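Local coordinates for protein ferritin heavy chain (Trichoplusia ni, PDB 1Z6O) that oxidises ferrous iron with oxygen for storage in ferritin as soluble ferric hydroxide, at residues 40-45 / 106-111; 45-50 / 55-60; 110-115 / 158-163; 165-170 / 177-182. All blocks are in the same frame, centred on the assembly; numbering follows the deposited sequence.

Contact 1 of 4, residues 40-45 / 106-111; sequences LAMGAH and VEALEH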
# COMPACT_ATOMS: atom_id res chain seq x y z
N LEU M 40 -44.76 19.52 -12.94
CA LEU M 40 -44.17 19.27 -14.27
C LEU M 40 -44.39 20.48 -15.15
O LEU M 40 -43.51 20.86 -15.94
CB LEU M 40 -44.81 18.06 -14.98
CG LEU M 40 -44.37 16.64 -14.67
CD1 LEU M 40 -45.13 15.67 -15.61
CD2 LEU M 40 -42.85 16.51 -14.89
N ALA M 41 -45.57 21.09 -15.06
CA ALA M 41 -45.87 22.26 -15.88
C ALA M 41 -44.99 23.45 -15.48
O ALA M 41 -44.61 24.26 -16.33
CB ALA M 41 -47.36 22.63 -15.77
N MET M 42 -44.66 23.56 -14.19
CA MET M 42 -43.77 24.64 -13.76
C MET M 42 -42.37 24.39 -14.31
O MET M 42 -41.70 25.31 -14.78
CB MET M 42 -43.70 24.73 -12.23
CG MET M 42 -44.97 25.21 -11.57
SD MET M 42 -44.68 25.49 -9.78
CE MET M 42 -46.32 26.05 -9.26
N GLY M 43 -41.92 23.14 -14.24
CA GLY M 43 -40.61 22.81 -14.78
C GLY M 43 -40.55 23.15 -16.26
O GLY M 43 -39.56 23.71 -16.76
N ALA M 44 -41.61 22.80 -16.99
CA ALA M 44 -41.68 23.08 -18.42
C ALA M 44 -41.61 24.59 -18.70
O ALA M 44 -40.93 25.03 -19.62
CB ALA M 44 -42.98 22.50 -19.00
N HIS M 45 -42.33 25.37 -17.91
CA HIS M 45 -42.34 26.82 -18.10
C HIS M 45 -40.95 27.44 -17.94
O HIS M 45 -40.51 28.23 -18.78
CB HIS M 45 -43.31 27.50 -17.11
CG HIS M 45 -43.24 28.99 -17.14
ND1 HIS M 45 -43.92 29.75 -18.08
CD2 HIS M 45 -42.55 29.87 -16.38
CE1 HIS M 45 -43.64 31.03 -17.89
NE2 HIS M 45 -42.81 31.13 -16.86
N VAL M 106 -41.05 34.41 -8.36
CA VAL M 106 -41.84 34.65 -7.15
C VAL M 106 -43.26 34.09 -7.29
O VAL M 106 -43.75 33.41 -6.38
CB VAL M 106 -41.94 36.17 -6.82
CG1 VAL M 106 -42.96 36.39 -5.68
CG2 VAL M 106 -40.58 36.69 -6.37
N GLU M 107 -43.94 34.35 -8.40
CA GLU M 107 -45.29 33.82 -8.57
C GLU M 107 -45.31 32.30 -8.50
O GLU M 107 -46.23 31.71 -7.93
CB GLU M 107 -45.91 34.23 -9.92
CG GLU M 107 -46.45 35.65 -9.98
CD GLU M 107 -47.58 35.81 -11.03
OE1 GLU M 107 -47.74 34.94 -11.94
OE2 GLU M 107 -48.31 36.82 -10.94
N ALA M 108 -44.31 31.66 -9.09
CA ALA M 108 -44.26 30.19 -9.06
C ALA M 108 -44.00 29.68 -7.64
O ALA M 108 -44.61 28.71 -7.21
CB ALA M 108 -43.19 29.66 -10.02
N LEU M 109 -43.09 30.33 -6.92
CA LEU M 109 -42.81 29.90 -5.54
C LEU M 109 -44.04 30.09 -4.65
O LEU M 109 -44.34 29.24 -3.80
CB LEU M 109 -41.63 30.69 -4.95
CG LEU M 109 -40.25 30.36 -5.54
CD1 LEU M 109 -39.23 31.41 -5.08
CD2 LEU M 109 -39.82 28.95 -5.09
N GLU M 110 -44.76 31.19 -4.84
CA GLU M 110 -45.96 31.44 -4.04
C GLU M 110 -47.06 30.45 -4.39
O GLU M 110 -47.83 30.02 -3.53
CB GLU M 110 -46.46 32.88 -4.23
CG GLU M 110 -45.50 33.92 -3.63
CD GLU M 110 -46.06 35.34 -3.68
OE1 GLU M 110 -46.91 35.62 -4.55
OE2 GLU M 110 -45.63 36.19 -2.88
N HIS M 111 -47.15 30.09 -5.67
CA HIS M 111 -48.15 29.11 -6.08
C HIS M 111 -47.76 27.75 -5.46
O HIS M 111 -48.61 27.04 -4.93
CB HIS M 111 -48.18 28.99 -7.62
CG HIS M 111 -49.20 28.02 -8.14
ND1 HIS M 111 -49.27 27.65 -9.46
CD2 HIS M 111 -50.19 27.35 -7.51
CE1 HIS M 111 -50.25 26.78 -9.62
NE2 HIS M 111 -50.83 26.58 -8.45

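Contact 2 of 4, residues 45-50 / 55-60; sequences HFSKDV and GFAQLF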
# COMPACT_ATOMS: atom_id res chain seq x y z
N HIS M 45 -42.33 25.37 -17.91
CA HIS M 45 -42.34 26.82 -18.10
C HIS M 45 -40.95 27.44 -17.94
O HIS M 45 -40.51 28.23 -18.78
CB HIS M 45 -43.31 27.50 -17.11
CG HIS M 45 -43.24 28.99 -17.14
ND1 HIS M 45 -43.92 29.75 -18.08
CD2 HIS M 45 -42.55 29.87 -16.38
CE1 HIS M 45 -43.64 31.03 -17.89
NE2 HIS M 45 -42.81 31.13 -16.86
N PHE M 46 -40.26 27.10 -16.86
CA PHE M 46 -38.94 27.69 -16.65
C PHE M 46 -37.85 27.14 -17.56
O PHE M 46 -36.75 27.69 -17.60
CB PHE M 46 -38.55 27.61 -15.16
CG PHE M 46 -39.40 28.51 -14.29
CD1 PHE M 46 -40.48 27.99 -13.58
CD2 PHE M 46 -39.18 29.89 -14.28
CE1 PHE M 46 -41.35 28.85 -12.87
CE2 PHE M 46 -40.03 30.76 -13.57
CZ PHE M 46 -41.12 30.23 -12.87
N SER M 47 -38.18 26.08 -18.29
CA SER M 47 -37.24 25.49 -19.26
C SER M 47 -37.31 26.22 -20.61
O SER M 47 -36.42 26.05 -21.44
CB SER M 47 -37.58 24.01 -19.51
OG SER M 47 -37.34 23.23 -18.35
N LYS M 48 -38.34 27.03 -20.83
CA LYS M 48 -38.47 27.74 -22.12
C LYS M 48 -37.29 28.67 -22.39
O LYS M 48 -36.77 29.31 -21.48
CB LYS M 48 -39.76 28.57 -22.17
CG LYS M 48 -41.03 27.73 -22.09
CD LYS M 48 -42.28 28.54 -22.47
CE LYS M 48 -42.44 29.78 -21.62
NZ LYS M 48 -43.70 30.51 -21.96
N ASP M 49 -36.89 28.75 -23.66
CA ASP M 49 -35.76 29.60 -24.03
C ASP M 49 -35.99 31.07 -23.67
O ASP M 49 -35.04 31.78 -23.30
CB ASP M 49 -35.45 29.47 -25.54
CG ASP M 49 -36.66 29.80 -26.43
OD1 ASP M 49 -37.76 30.16 -25.91
OD2 ASP M 49 -36.52 29.69 -27.67
N VAL M 50 -37.23 31.53 -23.76
CA VAL M 50 -37.53 32.92 -23.43
C VAL M 50 -37.68 33.20 -21.93
O VAL M 50 -37.82 34.35 -21.54
CB VAL M 50 -38.79 33.43 -24.18
CG1 VAL M 50 -38.53 33.40 -25.68
CG2 VAL M 50 -40.01 32.59 -23.82
N GLY M 55 -32.39 26.84 -12.91
CA GLY M 55 -32.41 26.52 -11.49
C GLY M 55 -33.85 26.26 -11.06
O GLY M 55 -34.13 25.28 -10.37
N PHE M 56 -34.76 27.15 -11.44
CA PHE M 56 -36.17 26.96 -11.11
C PHE M 56 -36.73 25.73 -11.83
O PHE M 56 -37.51 24.98 -11.25
CB PHE M 56 -37.01 28.18 -11.52
CG PHE M 56 -36.95 29.31 -10.53
CD1 PHE M 56 -36.07 30.36 -10.69
CD2 PHE M 56 -37.79 29.29 -9.41
CE1 PHE M 56 -36.01 31.40 -9.75
CE2 PHE M 56 -37.74 30.33 -8.46
CZ PHE M 56 -36.85 31.38 -8.63
N ALA M 57 -36.33 25.52 -13.08
CA ALA M 57 -36.83 24.35 -13.81
C ALA M 57 -36.47 23.07 -13.07
O ALA M 57 -37.33 22.21 -12.87
CB ALA M 57 -36.23 24.31 -15.23
N GLN M 58 -35.22 22.95 -12.65
CA GLN M 58 -34.77 21.75 -11.94
C GLN M 58 -35.48 21.61 -10.60
O GLN M 58 -35.83 20.50 -10.18
CB GLN M 58 -33.25 21.82 -11.72
CG GLN M 58 -32.63 20.59 -11.05
CD GLN M 58 -31.18 20.84 -10.62
OE1 GLN M 58 -30.91 21.44 -9.58
NE2 GLN M 58 -30.23 20.39 -11.45
N LEU M 59 -35.66 22.73 -9.90
CA LEU M 59 -36.35 22.72 -8.61
C LEU M 59 -37.74 22.11 -8.76
O LEU M 59 -38.16 21.26 -7.98
CB LEU M 59 -36.51 24.15 -8.06
CG LEU M 59 -37.27 24.31 -6.73
CD1 LEU M 59 -36.41 23.78 -5.59
CD2 LEU M 59 -37.60 25.80 -6.49
N PHE M 60 -38.46 22.54 -9.79
CA PHE M 60 -39.82 22.04 -9.98
C PHE M 60 -39.91 20.65 -10.60
O PHE M 60 -40.85 19.92 -10.29
CB PHE M 60 -40.65 23.09 -10.74
CG PHE M 60 -40.82 24.38 -9.96
CD1 PHE M 60 -41.27 24.34 -8.64
CD2 PHE M 60 -40.53 25.61 -10.54
CE1 PHE M 60 -41.41 25.52 -7.89
CE2 PHE M 60 -40.68 26.80 -9.80
CZ PHE M 60 -41.12 26.75 -8.48

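Contact 3 of 4, residues 110-115 / 158-163; sequences EHALSM and RDLAGK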
# COMPACT_ATOMS: atom_id res chain seq x y z
N GLU M 110 -44.76 31.19 -4.84
CA GLU M 110 -45.96 31.44 -4.04
C GLU M 110 -47.06 30.45 -4.39
O GLU M 110 -47.83 30.02 -3.53
CB GLU M 110 -46.46 32.88 -4.23
CG GLU M 110 -45.50 33.92 -3.63
CD GLU M 110 -46.06 35.34 -3.68
OE1 GLU M 110 -46.91 35.62 -4.55
OE2 GLU M 110 -45.63 36.19 -2.88
N HIS M 111 -47.15 30.09 -5.67
CA HIS M 111 -48.15 29.11 -6.08
C HIS M 111 -47.76 27.75 -5.46
O HIS M 111 -48.61 27.04 -4.93
CB HIS M 111 -48.18 28.99 -7.62
CG HIS M 111 -49.20 28.02 -8.14
ND1 HIS M 111 -49.27 27.65 -9.46
CD2 HIS M 111 -50.19 27.35 -7.51
CE1 HIS M 111 -50.25 26.78 -9.62
NE2 HIS M 111 -50.83 26.58 -8.45
N ALA M 112 -46.47 27.39 -5.52
CA ALA M 112 -46.03 26.12 -4.92
C ALA M 112 -46.34 26.11 -3.41
O ALA M 112 -46.79 25.10 -2.87
CB ALA M 112 -44.53 25.92 -5.14
N LEU M 113 -46.07 27.22 -2.74
CA LEU M 113 -46.34 27.30 -1.30
C LEU M 113 -47.83 27.07 -1.02
O LEU M 113 -48.20 26.35 -0.09
CB LEU M 113 -45.92 28.68 -0.76
CG LEU M 113 -46.19 29.00 0.72
CD1 LEU M 113 -45.56 27.93 1.63
CD2 LEU M 113 -45.62 30.39 1.05
N SER M 114 -48.69 27.67 -1.84
CA SER M 114 -50.13 27.50 -1.69
C SER M 114 -50.56 26.05 -1.98
O SER M 114 -51.44 25.51 -1.30
CB SER M 114 -50.85 28.48 -2.64
OG SER M 114 -52.23 28.21 -2.67
N MET M 115 -49.95 25.42 -2.97
CA MET M 115 -50.25 24.01 -3.29
C MET M 115 -49.85 23.14 -2.09
O MET M 115 -50.58 22.24 -1.70
CB MET M 115 -49.45 23.52 -4.51
CG MET M 115 -49.77 24.18 -5.84
SD MET M 115 -48.50 23.73 -7.11
CE MET M 115 -48.53 21.89 -6.92
N ARG M 158 -41.80 25.76 4.91
CA ARG M 158 -40.86 26.75 5.43
C ARG M 158 -39.79 27.05 4.38
O ARG M 158 -39.38 28.20 4.22
CB ARG M 158 -40.20 26.24 6.72
CG ARG M 158 -39.07 27.17 7.25
CD ARG M 158 -39.56 28.60 7.60
NE ARG M 158 -38.44 29.43 8.03
CZ ARG M 158 -37.58 30.03 7.21
NH1 ARG M 158 -37.73 29.92 5.89
NH2 ARG M 158 -36.54 30.71 7.70
N ASP M 159 -39.34 26.02 3.68
CA ASP M 159 -38.32 26.22 2.65
C ASP M 159 -38.85 27.13 1.53
O ASP M 159 -38.19 28.10 1.15
CB ASP M 159 -37.87 24.88 2.08
CG ASP M 159 -36.74 25.04 1.07
OD1 ASP M 159 -36.97 24.80 -0.12
OD2 ASP M 159 -35.63 25.42 1.48
N LEU M 160 -40.03 26.81 1.00
CA LEU M 160 -40.63 27.63 -0.06
C LEU M 160 -40.95 29.05 0.40
O LEU M 160 -40.75 30.00 -0.35
CB LEU M 160 -41.93 26.98 -0.57
CG LEU M 160 -41.75 25.70 -1.39
CD1 LEU M 160 -43.11 25.01 -1.58
CD2 LEU M 160 -41.11 26.04 -2.75
N ALA M 161 -41.45 29.19 1.62
CA ALA M 161 -41.79 30.52 2.15
C ALA M 161 -40.52 31.38 2.24
O ALA M 161 -40.54 32.56 1.91
CB ALA M 161 -42.45 30.40 3.54
N GLY M 162 -39.43 30.78 2.71
CA GLY M 162 -38.18 31.52 2.81
C GLY M 162 -37.67 31.93 1.43
O GLY M 162 -37.23 33.06 1.23
N LYS M 163 -37.72 31.01 0.47
CA LYS M 163 -37.28 31.33 -0.89
C LYS M 163 -38.12 32.48 -1.47
O LYS M 163 -37.59 33.41 -2.08
CB LYS M 163 -37.40 30.10 -1.80
CG LYS M 163 -36.29 29.05 -1.60
CD LYS M 163 -36.59 27.81 -2.45
CE LYS M 163 -35.37 26.92 -2.64
NZ LYS M 163 -34.69 26.58 -1.37

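Contact 4 of 4, residues 165-170 / 177-182; sequences STLKKL and LGEFIF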
# COMPACT_ATOMS: atom_id res chain seq x y z
N SER M 165 -39.80 34.83 0.19
CA SER M 165 -39.49 36.09 0.86
C SER M 165 -38.18 36.68 0.35
O SER M 165 -38.10 37.87 0.05
CB SER M 165 -39.34 35.92 2.39
OG SER M 165 -40.57 35.57 2.99
N THR M 166 -37.16 35.85 0.27
CA THR M 166 -35.84 36.31 -0.19
C THR M 166 -35.89 36.89 -1.60
O THR M 166 -35.38 37.98 -1.85
CB THR M 166 -34.83 35.15 -0.14
OG1 THR M 166 -34.62 34.78 1.22
CG2 THR M 166 -33.48 35.57 -0.77
N LEU M 167 -36.52 36.17 -2.52
CA LEU M 167 -36.58 36.65 -3.89
C LEU M 167 -37.52 37.84 -4.05
O LEU M 167 -37.21 38.79 -4.78
CB LEU M 167 -37.02 35.52 -4.83
CG LEU M 167 -37.04 35.85 -6.33
CD1 LEU M 167 -35.64 36.29 -6.80
CD2 LEU M 167 -37.51 34.62 -7.11
N LYS M 168 -38.65 37.83 -3.35
CA LYS M 168 -39.60 38.93 -3.49
C LYS M 168 -39.02 40.28 -3.07
O LYS M 168 -39.36 41.30 -3.65
CB LYS M 168 -40.89 38.64 -2.71
CG LYS M 168 -42.09 39.49 -3.18
CD LYS M 168 -43.41 38.92 -2.64
CE LYS M 168 -44.62 39.58 -3.32
NZ LYS M 168 -45.89 38.91 -2.87
N LYS M 169 -38.12 40.28 -2.09
CA LYS M 169 -37.50 41.54 -1.66
C LYS M 169 -36.69 42.17 -2.78
O LYS M 169 -36.45 43.38 -2.77
CB LYS M 169 -36.55 41.30 -0.49
CG LYS M 169 -37.25 40.95 0.79
CD LYS M 169 -36.22 40.53 1.83
CE LYS M 169 -36.90 39.79 2.97
NZ LYS M 169 -35.90 39.09 3.79
N LEU M 170 -36.25 41.37 -3.73
CA LEU M 170 -35.44 41.87 -4.85
C LEU M 170 -36.26 42.40 -6.02
O LEU M 170 -35.72 43.04 -6.92
CB LEU M 170 -34.53 40.74 -5.38
CG LEU M 170 -33.67 40.05 -4.32
CD1 LEU M 170 -32.80 38.96 -4.98
CD2 LEU M 170 -32.79 41.10 -3.63
N LEU M 177 -31.77 40.95 -12.54
CA LEU M 177 -30.52 40.49 -11.96
C LEU M 177 -30.76 39.68 -10.70
O LEU M 177 -30.08 38.70 -10.44
CB LEU M 177 -29.59 41.67 -11.68
CG LEU M 177 -28.20 41.31 -11.13
CD1 LEU M 177 -27.50 40.29 -12.04
CD2 LEU M 177 -27.38 42.60 -11.03
N GLY M 178 -31.74 40.11 -9.91
CA GLY M 178 -32.05 39.38 -8.68
C GLY M 178 -32.49 37.96 -8.98
O GLY M 178 -32.00 37.01 -8.36
N GLU M 179 -33.40 37.79 -9.93
CA GLU M 179 -33.86 36.44 -10.26
C GLU M 179 -32.75 35.62 -10.92
O GLU M 179 -32.63 34.42 -10.69
CB GLU M 179 -35.08 36.49 -11.18
CG GLU M 179 -35.84 35.16 -11.24
CD GLU M 179 -37.08 35.23 -12.13
OE1 GLU M 179 -36.95 34.95 -13.34
OE2 GLU M 179 -38.17 35.58 -11.62
N PHE M 180 -31.93 36.27 -11.74
CA PHE M 180 -30.83 35.56 -12.40
C PHE M 180 -29.88 34.95 -11.36
O PHE M 180 -29.52 33.77 -11.44
CB PHE M 180 -30.04 36.51 -13.31
CG PHE M 180 -28.84 35.86 -13.96
CD1 PHE M 180 -28.99 35.17 -15.17
CD2 PHE M 180 -27.59 35.93 -13.36
CE1 PHE M 180 -27.88 34.55 -15.77
CE2 PHE M 180 -26.47 35.31 -13.96
CZ PHE M 180 -26.62 34.62 -15.16
N ILE M 181 -29.46 35.76 -10.39
CA ILE M 181 -28.54 35.28 -9.36
C ILE M 181 -29.19 34.20 -8.49
O ILE M 181 -28.58 33.17 -8.20
CB ILE M 181 -28.08 36.46 -8.46
CG1 ILE M 181 -27.18 37.40 -9.28
CG2 ILE M 181 -27.32 35.93 -7.22
CD1 ILE M 181 -26.86 38.72 -8.57
N PHE M 182 -30.43 34.45 -8.08
CA PHE M 182 -31.16 33.49 -7.24
C PHE M 182 -31.29 32.15 -7.97
O PHE M 182 -31.12 31.08 -7.37
CB PHE M 182 -32.55 34.06 -6.93
CG PHE M 182 -33.33 33.27 -5.92
CD1 PHE M 182 -33.25 33.57 -4.56
CD2 PHE M 182 -34.15 32.22 -6.32
CE1 PHE M 182 -33.98 32.84 -3.61
CE2 PHE M 182 -34.90 31.48 -5.38
CZ PHE M 182 -34.81 31.79 -4.02

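Contact 1 of 4, residues 40-45 / 106-111
Met42 and Ala108 mark the nearest approach of the two backbones, with 7.3 Å between Met42 CA and Ala108 CA. Residues 40-45 and 106-111 are both helical and run in broadly opposite directions. At this spacing the backbones do not touch, and one long side chain spans the interval. The side chain of Met42 is fully extended beyond CG (chi2 -172°, chi3 180°), which carries its sulfur and methyl straight across to the facing helix. The thioether passes beside the small side chain of Ala108, with Met42 SD 4.4 Å from Ala108 CB. Further out, Met42 CE comes within 3.8 Å of the carbonyl oxygen Ala108 O. The two helices are 19-47 and 105-132, members of the four-helix bundle of the ferritin fold, and Met42 packs inside that bundle, its side chain about 13 Å from the bound iron. One turn after Ala108, His111 sends its ring to meet the methyl. With CG trans to the backbone N (chi1 -179°), the imidazole reaches back toward helix 19-47 and lies aslant to the methionine chain, Met42 CE being 3.4 Å from His111 ND1. That nitrogen is already engaged: it accepts a hydrogen bond from the indole NE1 of Trp102, in the loop leading to helix 105-132, and the two rings also meet, which probably helps to fix the imidazole. Trp102 touches Met42 as well. Phe60 of helix 54-80 packs against both Met42 and Ala108.

Contact 2 of 4, residues 45-50 / 55-60
Phe46 is the principal bump of this contact, and residues 55-60 supply the hollow, bordered by Phe56, Ala57 and Phe60. The backbones come close at the small residue, Phe46 CA and Ala57 CA being 4.9 Å apart, where the first two helices of the ferritin bundle, 19-47 and 54-80, join. Phe46 CG stands anti to the carbonyl carbon (chi1 -69°), turning the ring onto residues 55-60. Over one face lies Phe56 CB, 4.0 Å from the Phe46 ring centroid, in a CH-pi contact. The Phe56 ring itself is nearly parallel but slid aside, with little overlap. His45 CD2 covers the opposite face. Phe60 approaches aslant, with Phe46 CE1 3.8 Å from Phe60 CE2, completing an aromatic cluster that Ala108 of helix 105-132 also touches. The methyl of Ala57 fits between the Phe46 backbone and Ser47, Ala57 CB lying 3.5 Å from Ser47 OG. With an alanine in place of Phe46, a gap would probably open beside Phe56 and Phe60, leaving His45 CD2 without the ring it rests on. Because Ser47 OG already bonds to Gly43 O, its polarity is met even against a methyl. No hydrogen bond crosses between the segments, so the join depends on aromatic and aliphatic surfaces shielded from water.

Contact 3 of 4, residues 110-115 / 158-163
Ala112 is where residues 110-115 first meet residues 158-163, and its small side chain admits a leucine from across the interface. Ala112 CB lies 3.9 Å from Leu160 CD1. The same methyl reaches the backbone beyond, with Leu160 CD1 3.9 Å from Leu113 N, so that Leu160 presses directly on the main chain of the facing helix. Its CG, anti to the carbonyl carbon (chi1 -71°), gives the side chain this reach. At Leu113 the direction of packing is reversed: its own side chain extends across, and Leu113 CD2 settles 4.0 Å from both Ala161 CA and Ala161 CB. Leucine thus meets alanine in reciprocal fashion, Leu160 on Ala112 and Leu113 on Ala161, while Leu113 and Leu160 also touch through their CB atoms. The two short axes approach to 9.1 Å, with their directions 156° apart, an ordinary spacing for packed helices. Ser114 points away from this partner, and Met115 SD lies over a face of the His111 ring. Helices 105-132 and 139-168 are neighbours in the ferritin four-helix bundle, and Leu160 also touches Glu116, a residue inferred to bind iron. Ala112 meets Tyr39 of helix 19-47 on the bundle side. Trp14 of the second copy of this protein covers Leu113 and Ala161, while Arg158 reaches a neighbouring light chain, and the Lys163 side chain packs against Phe182 of helix 175-186.

Contact 4 of 4, residues 165-170 / 177-182
Leu167 and Phe182 share a first torsion that puts CG on the far side of CB from the backbone N (chi1 -176° and -172°), swinging the isobutyl group and the phenyl ring into the cleft between residues 165-170 and 177-182. The site is the turn from the last long helix of the ferritin bundle, 139-168, into the short fifth helix, 175-186, which folds back against its end. Leu167 lies over one face of the ring, with Leu167 CB 4.2 Å from the centroid of the Phe182 ring and only 9° off its normal, a well-centred CH-pi contact. Its branch reaches further: Leu167 CD1 touches Phe182 CB at 3.8 Å and the backbone of the fifth helix at Glu179 CA, 3.9 Å away. Thr166 comes from another direction, its methyl meeting the ring at the edge, where Thr166 CG2 is 4.0 Å from Phe182 CE1. The hydroxyl of Thr166 is engaged elsewhere, with Gly162 O and with Asn68 of a neighbouring light chain. The charge of Glu179 is likewise held apart from this apolar seam: its carboxylate pairs with Arg53 and accepts a bond from Gly105 N. Gly178 lets the two segments come close. Leu170 CA and Gly178 CA are 5.7 Å apart, and a CB modelled on Gly178 would collide with that of Leu170. In the absence of one, the leucine methyl rests directly on the backbone, Leu170 CD1 lying 3.8 Å from Gly178 CA.

Overall arrangement
Followed from the N terminus, the chain enters contact 1 on helix 19-47 and almost at once contact 2, whose segments, only a few residues apart, close the short turn into helix 54-80. Contact 2 thus falls within the long loop that contact 1 completes when helix 105-132 arrives. Contact 3 starts on that same helix, sharing Glu110 and His111 with contact 1, and closes at helix 139-168. Contact 4 follows in series, folding helix 175-186 back onto the bundle's end. The contacts also touch one another: Phe56 meets Leu167 and Phe182, Phe60 meets Met42, and Glu110 forms a salt bridge with Lys168, so all five helices are tied together.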